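Local atomic coordinates of cell division control protein 45 cdc45 putative (Entamoeba histolytica, PDB entry 6CC2), a protein that probably acts in eukaryotic DNA replication as the Cdc45 subunit of the CMG helicase, together with the MCM2-7 ring and GINS. Residues Leu262-Leu267 and Phe395-Cys400; Ser270-Arg275 and Glu290-Leu295; Ile296-Ile301 and Glu326-Phe331. One frame throughout, in Å; residues are numbered along the deposited sequence.

Contact 1. Residues Leu262-Leu267 and Phe395-Cys400; sequences LRHWTL and FGFAKC. With EDO (1,2-ethanediol), chain K.
An offset aromatic stack between His264 and Phe397 joins the loop leading into helix 267-273 to the long helix 393-417. The ring centroids of His264 and Phe397 lie 4.2 Å apart with their planes at 19°, close to parallel but displaced, so that the rim of one ring rather than its centre overlaps the other. The nearest atoms are ND1 of His264 and CE2 of Phe397, at 3.5 Å. CB of His264 adds a CH-pi contact, 4.2 Å from the Phe397 centroid and 26° off the ring normal. Phe397 is turned to meet the imidazole by a first torsion of -62°, which sets CG beside its backbone N and opposite its carbonyl carbon. The other face of the imidazole is covered by CB of Arg263, 4.0 Å above its centre, and the histidine is therefore sandwiched between an aliphatic carbon and a benzyl ring. NE2 lies within weak hydrogen-bonding distance of Asp356 and the carbonyl of Ser351, which may help to hold the ring's rotation.

The guanidinium of Arg263 forms salt bridges with Asp256 and Asp356, and its NH1 also donates to O2 of an ethanediol molecule at 3.0 Å, in the guanidinium plane; this diol probably comes from the crystallisation liquor. Phe397 also packs on Asp356 and Ala360 of helix 354-364, which places the stack where that helix, the loop and helix 393-417 converge. With no hydrogen bond between the two segments, the arrangement is a parallel-displaced His-Phe pair fastening a loop to a helix within a predominantly helical region.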
ATOM      1  N   LEU A 262      13.275  -8.140   8.330  1.00 18.62           N
ATOM      2  CA  LEU A 262      14.136  -8.971   9.166  1.00 18.48           C
ATOM      3  C   LEU A 262      15.609  -8.561   9.080  1.00 16.67           C
ATOM      4  O   LEU A 262      16.269  -8.389  10.101  1.00 16.38           O
ATOM      5  CB  LEU A 262      13.956 -10.432   8.765  1.00 18.29           C
ATOM      6  CG  LEU A 262      14.811 -11.489   9.491  1.00 21.16           C
ATOM      7  CD1 LEU A 262      14.495 -11.489  10.972  1.00 20.76           C
ATOM      8  CD2 LEU A 262      14.623 -12.872   8.890  1.00 24.17           C
ATOM      9  N   ARG A 263      16.158  -8.446   7.871  1.00 16.64           N
ATOM     10  CA  ARG A 263      17.568  -8.129   7.730  1.00 18.61           C
ATOM     11  C   ARG A 263      17.917  -6.767   8.300  1.00 19.21           C
ATOM     12  O   ARG A 263      19.079  -6.517   8.611  1.00 19.60           O
ATOM     13  CB  ARG A 263      17.977  -8.215   6.258  1.00 21.12           C
ATOM     14  CG  ARG A 263      18.133  -9.634   5.738  1.00 20.22           C
ATOM     15  CD  ARG A 263      18.524  -9.654   4.245  1.00 21.71           C
ATOM     16  NE  ARG A 263      17.443  -9.063   3.451  1.00 21.06           N
ATOM     17  CZ  ARG A 263      16.342  -9.715   3.099  1.00 22.68           C
ATOM     18  NH1 ARG A 263      16.170 -10.991   3.416  1.00 24.32           N
ATOM     19  NH2 ARG A 263      15.405  -9.082   2.414  1.00 22.45           N
ATOM     20  N   HIS A 264      16.932  -5.889   8.470  1.00 17.21           N
ATOM     21  CA  HIS A 264      17.147  -4.522   8.939  1.00 18.15           C
ATOM     22  C   HIS A 264      16.603  -4.320  10.346  1.00 20.91           C
ATOM     23  O   HIS A 264      16.415  -3.182  10.803  1.00 21.20           O
ATOM     24  CB  HIS A 264      16.511  -3.573   7.926  1.00 19.68           C
ATOM     25  CG  HIS A 264      16.855  -3.955   6.526  1.00 20.30           C
ATOM     26  ND1 HIS A 264      18.126  -3.799   6.009  1.00 20.40           N
ATOM     27  CD2 HIS A 264      16.134  -4.578   5.566  1.00 19.12           C
ATOM     28  CE1 HIS A 264      18.151  -4.289   4.777  1.00 20.98           C
ATOM     29  NE2 HIS A 264      16.965  -4.790   4.502  1.00 20.72           N
ATOM     30  N   TRP A 265      16.376  -5.408  11.055  1.00 19.89           N
ATOM     31  CA  TRP A 265      15.746  -5.366  12.370  1.00 19.09           C
ATOM     32  C   TRP A 265      16.410  -6.437  13.223  1.00 18.65           C
ATOM     33  O   TRP A 265      17.631  -6.655  13.122  1.00 18.33           O
ATOM     34  CB  TRP A 265      14.245  -5.588  12.227  1.00 19.12           C
ATOM     35  CG  TRP A 265      13.379  -5.011  13.280  1.00 18.91           C
ATOM     36  CD1 TRP A 265      13.753  -4.464  14.456  1.00 18.38           C
ATOM     37  CD2 TRP A 265      11.947  -4.878  13.207  1.00 16.99           C
ATOM     38  NE1 TRP A 265      12.643  -4.007  15.147  1.00 18.79           N
ATOM     39  CE2 TRP A 265      11.524  -4.267  14.400  1.00 18.97           C
ATOM     40  CE3 TRP A 265      10.996  -5.232  12.254  1.00 17.91           C
ATOM     41  CZ2 TRP A 265      10.189  -3.988  14.661  1.00 20.42           C
ATOM     42  CZ3 TRP A 265       9.675  -4.959  12.521  1.00 22.21           C
ATOM     43  CH2 TRP A 265       9.285  -4.339  13.710  1.00 20.80           C
ATOM     44  N   THR A 266      15.621  -7.076  14.089  1.00 17.99           N
ATOM     45  CA  THR A 266      16.049  -8.201  14.915  1.00 18.63           C
ATOM     46  C   THR A 266      15.089  -9.357  14.675  1.00 20.10           C
ATOM     47  O   THR A 266      13.931  -9.148  14.317  1.00 18.07           O
ATOM     48  CB  THR A 266      16.066  -7.890  16.408  1.00 19.10           C
ATOM     49  OG1 THR A 266      14.715  -7.739  16.897  1.00 21.68           O
ATOM     50  CG2 THR A 266      16.861  -6.613  16.725  1.00 20.74           C
ATOM     51  N   LEU A 267      15.565 -10.587  14.896  1.00 20.31           N
ATOM     52  CA  LEU A 267      14.673 -11.737  14.766  1.00 20.78           C
ATOM     53  C   LEU A 267      13.477 -11.594  15.692  1.00 21.46           C
ATOM     54  O   LEU A 267      12.329 -11.811  15.288  1.00 18.71           O
ATOM     55  CB  LEU A 267      15.432 -13.020  15.074  1.00 23.56           C
ATOM     56  CG  LEU A 267      14.557 -14.271  15.235  1.00 28.91           C
ATOM     57  CD1 LEU A 267      13.748 -14.536  13.983  1.00 34.58           C
ATOM     58  CD2 LEU A 267      15.426 -15.484  15.607  1.00 33.08           C
ATOM     59  N   PHE A 395      16.196   5.615   6.875  1.00 25.59           N
ATOM     60  CA  PHE A 395      15.129   6.441   7.437  1.00 27.01           C
ATOM     61  C   PHE A 395      13.771   5.764   7.269  1.00 22.62           C
ATOM     62  O   PHE A 395      12.940   5.790   8.187  1.00 23.87           O
ATOM     63  CB  PHE A 395      15.134   7.816   6.766  1.00 33.87           C
ATOM     64  CG  PHE A 395      14.135   8.781   7.344  1.00 46.26           C
ATOM     65  CD1 PHE A 395      14.390   9.432   8.540  1.00 54.21           C
ATOM     66  CD2 PHE A 395      12.944   9.036   6.691  1.00 50.81           C
ATOM     67  CE1 PHE A 395      13.472  10.318   9.071  1.00 54.39           C
ATOM     68  CE2 PHE A 395      12.021   9.920   7.219  1.00 53.42           C
ATOM     69  CZ  PHE A 395      12.287  10.561   8.407  1.00 55.04           C
ATOM     70  N   GLY A 396      13.528   5.164   6.105  1.00 20.91           N
ATOM     71  CA  GLY A 396      12.279   4.441   5.892  1.00 20.60           C
ATOM     72  C   GLY A 396      12.161   3.208   6.765  1.00 19.53           C
ATOM     73  O   GLY A 396      11.093   2.939   7.311  1.00 18.66           O
ATOM     74  N   PHE A 397      13.244   2.432   6.885  1.00 19.28           N
ATOM     75  CA  PHE A 397      13.234   1.287   7.785  1.00 21.01           C
ATOM     76  C   PHE A 397      12.898   1.736   9.206  1.00 19.98           C
ATOM     77  O   PHE A 397      12.070   1.125   9.891  1.00 19.70           O
ATOM     78  CB  PHE A 397      14.585   0.572   7.791  1.00 19.78           C
ATOM     79  CG  PHE A 397      15.003  -0.011   6.463  1.00 19.94           C
ATOM     80  CD1 PHE A 397      14.079  -0.366   5.496  1.00 20.00           C
ATOM     81  CD2 PHE A 397      16.355  -0.205   6.189  1.00 19.98           C
ATOM     82  CE1 PHE A 397      14.500  -0.886   4.279  1.00 18.94           C
ATOM     83  CE2 PHE A 397      16.774  -0.733   4.985  1.00 20.94           C
ATOM     84  CZ  PHE A 397      15.842  -1.088   4.028  1.00 19.27           C
ATOM     85  N   ALA A 398      13.525   2.832   9.656  1.00 20.51           N
ATOM     86  CA  ALA A 398      13.301   3.283  11.032  1.00 20.95           C
ATOM     87  C   ALA A 398      11.861   3.724  11.244  1.00 20.43           C
ATOM     88  O   ALA A 398      11.256   3.416  12.289  1.00 21.15           O
ATOM     89  CB  ALA A 398      14.255   4.426  11.376  1.00 22.09           C
ATOM     90  N   LYS A 399      11.298   4.462  10.277  1.00 19.70           N
ATOM     91  CA  LYS A 399       9.921   4.917  10.420  1.00 19.92           C
ATOM     92  C   LYS A 399       8.963   3.729  10.460  1.00 20.76           C
ATOM     93  O   LYS A 399       8.031   3.692  11.285  1.00 18.94           O
ATOM     94  CB  LYS A 399       9.542   5.855   9.279  1.00 20.84           C
ATOM     95  CG  LYS A 399       8.170   6.497   9.441  1.00 21.53           C
ATOM     96  CD  LYS A 399       7.867   7.481   8.281  1.00 21.35           C
ATOM     97  CE  LYS A 399       6.485   8.110   8.443  1.00 20.08           C
ATOM     98  NZ  LYS A 399       6.170   9.052   7.319  1.00 23.56           N
ATOM     99  N   CYS A 400       9.191   2.743   9.588  1.00 19.22           N
ATOM    100  CA  CYS A 400       8.349   1.554   9.567  1.00 18.40           C
ATOM    101  C   CYS A 400       8.448   0.789  10.881  1.00 17.35           C
ATOM    102  O   CYS A 400       7.443   0.327  11.421  1.00 16.43           O
ATOM    103  CB  CYS A 400       8.773   0.668   8.374  1.00 19.27           C
ATOM    104  SG  CYS A 400       7.740  -0.743   8.114  1.00 21.26           S
TER
HETATM  105  C1  EDO K 610      16.264 -14.851   5.702  1.00 72.95           C
HETATM  106  O1  EDO K 610      17.191 -15.884   5.352  1.00 75.82           O
HETATM  107  C2  EDO K 610      17.001 -13.518   5.782  1.00 70.22           C
HETATM  108  O2  EDO K 610      17.692 -13.271   4.552  1.00 67.99           O

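Contact 2. Residues Ser270-Arg275 and Glu290-Leu295; sequences SLFHTR and EKFDVL
The backbones come closest at Phe272 and Phe292, whose CA atoms are 7.8 Å apart, a spacing that lets side chains from helices 267-273 and 288-298 pack directly. At the centre of this helix-helix contact is an edge-to-face phenylalanine pair: the edge of Phe272 is directed toward the face of Phe292, with centroids 5.2 Å apart and planes at 59°, well short of perpendicular. CD1 of Phe272 sits over the rim of that face, 3.7 Å from CD2 of Phe292. Carrying CG opposite its backbone N (chi1 -173°), Phe292 extends from its helix into the interface and is met by two consecutive residues of the other. While Phe272 points an edge at the face, Leu271 approaches the edge of Phe292, bringing CD2 to 3.6 Å from CE1 of Phe292. The same Leu271 methyl reaches Leu295, one turn further along helix 288-298, with CD2 4.2 Å from CD1 of Leu295.

The contact is wholly apolar and extends beyond the two segments: Phe272 meets Trp284 edge-to-face and rests on Val408 and Ile412 of helix 393-417, and the Phe292 ring also meets that of Tyr268. At the end of helix 267-273 the chain turns at Thr274, which occupies the N-cap position of the next helix but makes no capping bond there. Instead OG1 of Thr274 donates back to the carbonyl O of Ser270 at 2.7 Å, approaching from 38° out of the carbonyl plane.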
ATOM      1  N   SER A 270      11.131  -8.599  14.489  1.00 18.40           N
ATOM      2  CA  SER A 270      10.574  -8.820  13.157  1.00 19.44           C
ATOM      3  C   SER A 270       9.498  -9.889  13.213  1.00 19.82           C
ATOM      4  O   SER A 270       8.407  -9.738  12.655  1.00 18.60           O
ATOM      5  CB  SER A 270      11.687  -9.197  12.180  1.00 19.56           C
ATOM      6  OG  SER A 270      11.151  -9.466  10.893  1.00 19.07           O
ATOM      7  N   LEU A 271       9.787 -10.990  13.898  1.00 18.60           N
ATOM      8  CA  LEU A 271       8.803 -12.063  14.001  1.00 18.30           C
ATOM      9  C   LEU A 271       7.545 -11.605  14.718  1.00 21.68           C
ATOM     10  O   LEU A 271       6.431 -11.895  14.278  1.00 21.85           O
ATOM     11  CB  LEU A 271       9.418 -13.266  14.721  1.00 22.71           C
ATOM     12  CG  LEU A 271       8.529 -14.482  14.923  1.00 26.74           C
ATOM     13  CD1 LEU A 271       7.980 -15.002  13.619  1.00 30.73           C
ATOM     14  CD2 LEU A 271       9.316 -15.570  15.650  1.00 27.26           C
ATOM     15  N   PHE A 272       7.702 -10.862  15.812  1.00 21.54           N
ATOM     16  CA  PHE A 272       6.538 -10.447  16.601  1.00 22.33           C
ATOM     17  C   PHE A 272       5.649  -9.476  15.835  1.00 21.67           C
ATOM     18  O   PHE A 272       4.444  -9.426  16.087  1.00 23.18           O
ATOM     19  CB  PHE A 272       7.004  -9.818  17.915  1.00 21.39           C
ATOM     20  CG  PHE A 272       5.895  -9.646  18.936  1.00 19.85           C
ATOM     21  CD1 PHE A 272       5.503 -10.703  19.729  1.00 22.09           C
ATOM     22  CD2 PHE A 272       5.262  -8.435  19.073  1.00 23.64           C
ATOM     23  CE1 PHE A 272       4.497 -10.551  20.653  1.00 24.44           C
ATOM     24  CE2 PHE A 272       4.236  -8.272  20.005  1.00 25.66           C
ATOM     25  CZ  PHE A 272       3.863  -9.335  20.788  1.00 24.72           C
ATOM     26  N   HIS A 273       6.195  -8.713  14.903  1.00 18.77           N
ATOM     27  CA  HIS A 273       5.440  -7.685  14.188  1.00 20.53           C
ATOM     28  C   HIS A 273       5.024  -8.081  12.776  1.00 21.58           C
ATOM     29  O   HIS A 273       4.435  -7.261  12.065  1.00 23.31           O
ATOM     30  CB  HIS A 273       6.249  -6.395  14.160  1.00 20.80           C
ATOM     31  CG  HIS A 273       6.421  -5.788  15.515  1.00 21.87           C
ATOM     32  ND1 HIS A 273       7.412  -6.190  16.392  1.00 22.12           N
ATOM     33  CD2 HIS A 273       5.707  -4.833  16.169  1.00 23.00           C
ATOM     34  CE1 HIS A 273       7.304  -5.505  17.517  1.00 23.72           C
ATOM     35  NE2 HIS A 273       6.276  -4.685  17.413  1.00 23.20           N
ATOM     36  N   THR A 274       5.310  -9.303  12.347  1.00 18.43           N
ATOM     37  CA  THR A 274       4.829  -9.808  11.062  1.00 21.45           C
ATOM     38  C   THR A 274       3.403 -10.327  11.281  1.00 21.01           C
ATOM     39  O   THR A 274       3.185 -11.350  11.924  1.00 20.06           O
ATOM     40  CB  THR A 274       5.755 -10.884  10.519  1.00 23.82           C
ATOM     41  OG1 THR A 274       7.081 -10.321  10.350  1.00 20.33           O
ATOM     42  CG2 THR A 274       5.257 -11.396   9.179  1.00 25.98           C
ATOM     43  N   ARG A 275       2.425  -9.591  10.740  1.00 20.03           N
ATOM     44  CA  ARG A 275       1.066  -9.703  11.218  1.00 18.28           C
ATOM     45  C   ARG A 275       0.462 -11.075  10.979  1.00 18.16           C
ATOM     46  O   ARG A 275      -0.226 -11.607  11.858  1.00 19.61           O
ATOM     47  CB  ARG A 275       0.202  -8.609  10.579  1.00 18.92           C
ATOM     48  CG  ARG A 275       0.720  -7.245  10.938  1.00 21.78           C
ATOM     49  CD  ARG A 275      -0.088  -6.109  10.342  1.00 23.03           C
ATOM     50  NE  ARG A 275       0.603  -4.849  10.581  1.00 22.53           N
ATOM     51  CZ  ARG A 275       0.189  -3.663  10.140  1.00 25.58           C
ATOM     52  NH1 ARG A 275      -0.932  -3.567   9.427  1.00 24.22           N
ATOM     53  NH2 ARG A 275       0.909  -2.579  10.397  1.00 25.46           N
ATOM     54  N   GLU A 290       4.822 -13.709  26.969  1.00 42.67           N
ATOM     55  CA  GLU A 290       5.308 -14.911  27.638  1.00 43.99           C
ATOM     56  C   GLU A 290       5.274 -16.104  26.695  1.00 38.52           C
ATOM     57  O   GLU A 290       6.233 -16.888  26.639  1.00 39.52           O
ATOM     58  CB  GLU A 290       4.478 -15.202  28.890  1.00 58.08           C
ATOM     59  CG  GLU A 290       4.622 -14.156  29.979  1.00 71.18           C
ATOM     60  CD  GLU A 290       4.004 -14.597  31.298  1.00 84.87           C
ATOM     61  OE1 GLU A 290       3.299 -15.630  31.318  1.00 87.83           O
ATOM     62  OE2 GLU A 290       4.231 -13.913  32.318  1.00 88.90           O
ATOM     63  N   LYS A 291       4.178 -16.255  25.938  1.00 35.66           N
ATOM     64  CA  LYS A 291       4.108 -17.328  24.953  1.00 33.79           C
ATOM     65  C   LYS A 291       5.181 -17.149  23.884  1.00 30.75           C
ATOM     66  O   LYS A 291       5.753 -18.134  23.397  1.00 31.34           O
ATOM     67  CB  LYS A 291       2.720 -17.366  24.315  1.00 39.34           C
ATOM     68  CG  LYS A 291       2.481 -18.577  23.430  1.00 50.81           C
ATOM     69  CD  LYS A 291       1.080 -18.552  22.819  1.00 64.97           C
ATOM     70  CE  LYS A 291       0.659 -19.933  22.334  1.00 77.26           C
ATOM     71  NZ  LYS A 291       1.694 -20.584  21.478  1.00 83.50           N
ATOM     72  N   PHE A 292       5.445 -15.903  23.491  1.00 30.34           N
ATOM     73  CA  PHE A 292       6.457 -15.637  22.472  1.00 29.17           C
ATOM     74  C   PHE A 292       7.836 -16.069  22.956  1.00 29.05           C
ATOM     75  O   PHE A 292       8.567 -16.775  22.246  1.00 27.14           O
ATOM     76  CB  PHE A 292       6.460 -14.157  22.113  1.00 28.46           C
ATOM     77  CG  PHE A 292       7.357 -13.816  20.963  1.00 25.37           C
ATOM     78  CD1 PHE A 292       7.277 -14.500  19.768  1.00 24.17           C
ATOM     79  CD2 PHE A 292       8.263 -12.773  21.065  1.00 24.54           C
ATOM     80  CE1 PHE A 292       8.081 -14.178  18.713  1.00 24.91           C
ATOM     81  CE2 PHE A 292       9.090 -12.455  20.014  1.00 25.47           C
ATOM     82  CZ  PHE A 292       8.994 -13.154  18.830  1.00 25.26           C
ATOM     83  N   ASP A 293       8.206 -15.652  24.171  1.00 28.82           N
ATOM     84  CA  ASP A 293       9.502 -16.047  24.722  1.00 31.76           C
ATOM     85  C   ASP A 293       9.645 -17.558  24.791  1.00 33.34           C
ATOM     86  O   ASP A 293      10.755 -18.090  24.610  1.00 32.49           O
ATOM     87  CB  ASP A 293       9.694 -15.404  26.096  1.00 35.24           C
ATOM     88  CG  ASP A 293       9.985 -13.908  26.003  1.00 38.21           C
ATOM     89  OD1 ASP A 293      10.065 -13.370  24.874  1.00 34.88           O
ATOM     90  OD2 ASP A 293      10.129 -13.250  27.056  1.00 39.22           O
ATOM     91  N   VAL A 294       8.544 -18.272  25.061  1.00 32.77           N
ATOM     92  CA  VAL A 294       8.586 -19.730  25.061  1.00 35.05           C
ATOM     93  C   VAL A 294       8.878 -20.252  23.660  1.00 32.74           C
ATOM     94  O   VAL A 294       9.616 -21.230  23.486  1.00 31.48           O
ATOM     95  CB  VAL A 294       7.265 -20.301  25.614  1.00 35.38           C
ATOM     96  CG1 VAL A 294       7.120 -21.750  25.233  1.00 34.43           C
ATOM     97  CG2 VAL A 294       7.213 -20.124  27.120  1.00 36.74           C
ATOM     98  N   LEU A 295       8.294 -19.624  22.643  1.00 32.16           N
ATOM     99  CA  LEU A 295       8.575 -20.009  21.268  1.00 31.62           C
ATOM    100  C   LEU A 295      10.050 -19.798  20.933  1.00 27.93           C
ATOM    101  O   LEU A 295      10.682 -20.659  20.311  1.00 29.26           O
ATOM    102  CB  LEU A 295       7.688 -19.207  20.322  1.00 35.32           C
ATOM    103  CG  LEU A 295       7.680 -19.516  18.822  1.00 52.30           C
ATOM    104  CD1 LEU A 295       8.923 -18.993  18.116  1.00 61.43           C
ATOM    105  CD2 LEU A 295       7.515 -21.013  18.590  1.00 58.25           C
TER

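Contact 3. Residues Ile296-Ile301 and Glu326-Phe331; sequences IADMGI and EGYSKF
Tyr328, Met299 and Asp298 make up this contact, with Tyr328 contributing the largest buried surface, 73 Å². From helix 315-331 its ring spans the gap to the end of helix 288-298; the nearest CA atoms, those of Met299 and Tyr328, are 10.1 Å apart, so the side chains bridge the distance. OH of Tyr328 donates to OD2 of Asp298 at 2.6 Å, a short bond. The oxygen is met on its anti side, 20° out of the carboxylate plane, and lies near the plane of the phenol ring. A first torsion of -168° swings the Asp298 carboxylate away from its backbone N, toward Tyr328.

Met299, a selenomethionine, flanks the ring edge rather than covering a face. Its CG is 3.7 Å from CE2 of Tyr328, and SE is 5.5 Å from the ring centroid at 79° off the normal, the edge-on form of a Met-aromatic contact. Just beyond, Gly300 takes a positive phi and closes the helix in a Schellman motif, turning the chain toward Ile301, which packs on Met317 and Phe321 of helix 315-331.

Lys324 makes a long, weak ion pair with OD2 of Asp298. A carboxylate that accepts a hydrogen bond from a phenol, with a lysine some way off, would be expected to stay ionised, consistent with a charge-assisted polar link at the exposed margin, backed by apolar packing at Met299.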
ATOM      1  N   ILE A 296      10.606 -18.649  21.321  1.00 26.49           N
ATOM      2  CA  ILE A 296      12.003 -18.371  21.014  1.00 25.86           C
ATOM      3  C   ILE A 296      12.898 -19.415  21.667  1.00 27.42           C
ATOM      4  O   ILE A 296      13.857 -19.907  21.062  1.00 28.74           O
ATOM      5  CB  ILE A 296      12.376 -16.954  21.460  1.00 26.33           C
ATOM      6  CG1 ILE A 296      11.519 -15.891  20.759  1.00 30.01           C
ATOM      7  CG2 ILE A 296      13.872 -16.693  21.184  1.00 28.86           C
ATOM      8  CD1 ILE A 296      11.613 -15.920  19.248  1.00 34.57           C
ATOM      9  N   ALA A 297      12.592 -19.775  22.916  1.00 27.37           N
ATOM     10  CA  ALA A 297      13.355 -20.804  23.617  1.00 30.33           C
ATOM     11  C   ALA A 297      13.203 -22.163  22.944  1.00 31.22           C
ATOM     12  O   ALA A 297      14.159 -22.951  22.914  1.00 32.18           O
ATOM     13  CB  ALA A 297      12.919 -20.869  25.075  1.00 34.46           C
ATOM     14  N   ASP A 298      12.022 -22.454  22.403  1.00 32.38           N
ATOM     15  CA  ASP A 298      11.814 -23.703  21.687  1.00 33.80           C
ATOM     16  C   ASP A 298      12.735 -23.830  20.481  1.00 29.96           C
ATOM     17  O   ASP A 298      13.064 -24.949  20.071  1.00 32.28           O
ATOM     18  CB  ASP A 298      10.357 -23.805  21.224  1.00 44.63           C
ATOM     19  CG  ASP A 298      10.000 -25.199  20.731  1.00 55.77           C
ATOM     20  OD1 ASP A 298       9.627 -26.045  21.570  1.00 58.55           O
ATOM     21  OD2 ASP A 298      10.095 -25.451  19.509  1.00 56.10           O
HETATM   22  N   MSE A 299      13.136 -22.709  19.886  1.00 27.74           N
HETATM   23  CA  MSE A 299      14.040 -22.739  18.742  1.00 28.41           C
HETATM   24  C   MSE A 299      15.488 -22.950  19.175  1.00 31.20           C
HETATM   25  O   MSE A 299      16.371 -23.175  18.340  1.00 32.68           O
HETATM   26  CB  MSE A 299      13.922 -21.443  17.937  1.00 30.12           C
HETATM   27  CG  MSE A 299      12.565 -21.253  17.330  1.00 33.08           C
HETATM   28 SE   MSE A 299      12.547 -19.728  16.112  0.63 36.97          SE
HETATM   29  CE  MSE A 299      12.966 -18.354  17.350  1.00 36.19           C
ATOM     30  N   GLY A 300      15.720 -22.888  20.484  1.00 30.39           N
ATOM     31  CA  GLY A 300      17.062 -22.991  21.016  1.00 28.86           C
ATOM     32  C   GLY A 300      17.898 -21.754  20.830  1.00 30.80           C
ATOM     33  O   GLY A 300      19.132 -21.843  20.807  1.00 31.67           O
ATOM     34  N   ILE A 301      17.267 -20.595  20.699  1.00 29.59           N
ATOM     35  CA  ILE A 301      17.967 -19.333  20.488  1.00 25.72           C
ATOM     36  C   ILE A 301      17.843 -18.494  21.756  1.00 27.96           C
ATOM     37  O   ILE A 301      16.722 -18.158  22.158  1.00 28.94           O
ATOM     38  CB  ILE A 301      17.404 -18.578  19.279  1.00 24.89           C
ATOM     39  CG1 ILE A 301      17.530 -19.437  18.016  1.00 26.04           C
ATOM     40  CG2 ILE A 301      18.107 -17.240  19.101  1.00 27.15           C
ATOM     41  CD1 ILE A 301      16.795 -18.873  16.812  1.00 25.91           C
ATOM     42  N   GLU A 326      10.711 -23.417   9.248  1.00 31.14           N
ATOM     43  CA  GLU A 326      10.222 -24.331   8.228  1.00 39.09           C
ATOM     44  C   GLU A 326       9.209 -25.299   8.824  1.00 35.52           C
ATOM     45  O   GLU A 326       8.113 -25.474   8.279  1.00 33.84           O
ATOM     46  CB  GLU A 326      11.390 -25.081   7.589  1.00 54.39           C
ATOM     47  CG  GLU A 326      12.224 -24.227   6.639  1.00 71.27           C
ATOM     48  CD  GLU A 326      13.365 -24.998   5.995  1.00 79.90           C
ATOM     49  OE1 GLU A 326      13.456 -26.226   6.209  1.00 83.06           O
ATOM     50  OE2 GLU A 326      14.171 -24.375   5.276  1.00 79.26           O
ATOM     51  N   GLY A 327       9.555 -25.917   9.963  1.00 32.35           N
ATOM     52  CA  GLY A 327       8.624 -26.819  10.623  1.00 33.88           C
ATOM     53  C   GLY A 327       7.388 -26.105  11.135  1.00 35.03           C
ATOM     54  O   GLY A 327       6.260 -26.555  10.916  1.00 34.68           O
ATOM     55  N   TYR A 328       7.578 -24.978  11.826  1.00 31.98           N
ATOM     56  CA  TYR A 328       6.426 -24.227  12.324  1.00 31.02           C
ATOM     57  C   TYR A 328       5.481 -23.864  11.179  1.00 30.74           C
ATOM     58  O   TYR A 328       4.259 -23.877  11.341  1.00 32.51           O
ATOM     59  CB  TYR A 328       6.877 -22.953  13.038  1.00 32.32           C
ATOM     60  CG  TYR A 328       7.704 -23.162  14.287  1.00 32.96           C
ATOM     61  CD1 TYR A 328       7.595 -24.319  15.042  1.00 36.36           C
ATOM     62  CD2 TYR A 328       8.588 -22.185  14.712  1.00 31.47           C
ATOM     63  CE1 TYR A 328       8.353 -24.495  16.190  1.00 39.71           C
ATOM     64  CE2 TYR A 328       9.340 -22.342  15.848  1.00 40.17           C
ATOM     65  CZ  TYR A 328       9.226 -23.501  16.583  1.00 41.19           C
ATOM     66  OH  TYR A 328       9.993 -23.642  17.713  1.00 44.79           O
ATOM     67  N   SER A 329       6.033 -23.557  10.008  1.00 27.77           N
ATOM     68  CA  SER A 329       5.202 -23.075   8.902  1.00 28.78           C
ATOM     69  C   SER A 329       4.265 -24.169   8.409  1.00 31.59           C
ATOM     70  O   SER A 329       3.167 -23.872   7.933  1.00 34.44           O
ATOM     71  CB  SER A 329       6.075 -22.575   7.753  1.00 31.75           C
ATOM     72  OG  SER A 329       6.698 -23.656   7.088  1.00 34.64           O
ATOM     73  N   LYS A 330       4.675 -25.431   8.524  1.00 33.85           N
ATOM     74  CA  LYS A 330       3.795 -26.527   8.138  1.00 33.65           C
ATOM     75  C   LYS A 330       2.772 -26.815   9.231  1.00 37.36           C
ATOM     76  O   LYS A 330       1.614 -27.122   8.934  1.00 44.59           O
ATOM     77  CB  LYS A 330       4.628 -27.783   7.831  1.00 41.53           C
ATOM     78  CG  LYS A 330       5.484 -27.659   6.586  1.00 50.96           C
ATOM     79  CD  LYS A 330       6.377 -28.883   6.382  1.00 64.64           C
ATOM     80  CE  LYS A 330       7.571 -28.873   7.327  1.00 75.47           C
ATOM     81  NZ  LYS A 330       8.456 -30.061   7.132  1.00 84.10           N
ATOM     82  N   PHE A 331       3.180 -26.708  10.494  1.00 40.23           N
ATOM     83  CA  PHE A 331       2.272 -26.995  11.602  1.00 42.16           C
ATOM     84  C   PHE A 331       1.180 -25.938  11.708  1.00 40.30           C
ATOM     85  O   PHE A 331       0.001 -26.274  11.875  1.00 43.98           O
ATOM     86  CB  PHE A 331       3.073 -27.084  12.904  1.00 42.91           C
ATOM     87  CG  PHE A 331       2.283 -27.584  14.078  1.00 45.85           C
ATOM     88  CD1 PHE A 331       1.479 -26.720  14.806  1.00 44.98           C
ATOM     89  CD2 PHE A 331       2.357 -28.912  14.466  1.00 49.17           C
ATOM     90  CE1 PHE A 331       0.750 -27.176  15.884  1.00 41.96           C
ATOM     91  CE2 PHE A 331       1.629 -29.373  15.551  1.00 43.94           C
ATOM     92  CZ  PHE A 331       0.829 -28.492  16.264  1.00 39.32           C
TER

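Overall arrangement
From the N terminus, the chain first passes through 262-267, whose partner 395-400 comes only after 127 intervening residues; contact 1 thus closes a long, mainly helical loop. Contacts 2 and 3 both fall within that loop, in series: contact 2 closes over the 14 residues between 270-275 and 290-295, then contact 3 opens at 296-301 and closes at 326-331. These two share helix 288-298, and their centres are about 11 Å apart. Leu295 packs on Tyr328 between them, while Trp265 on His273 links contacts 1 and 2, and Leu267 on Ile301 links 1 and 3. Together they tie helices 267-273, 288-298, 315-331 and 393-417 into one cluster.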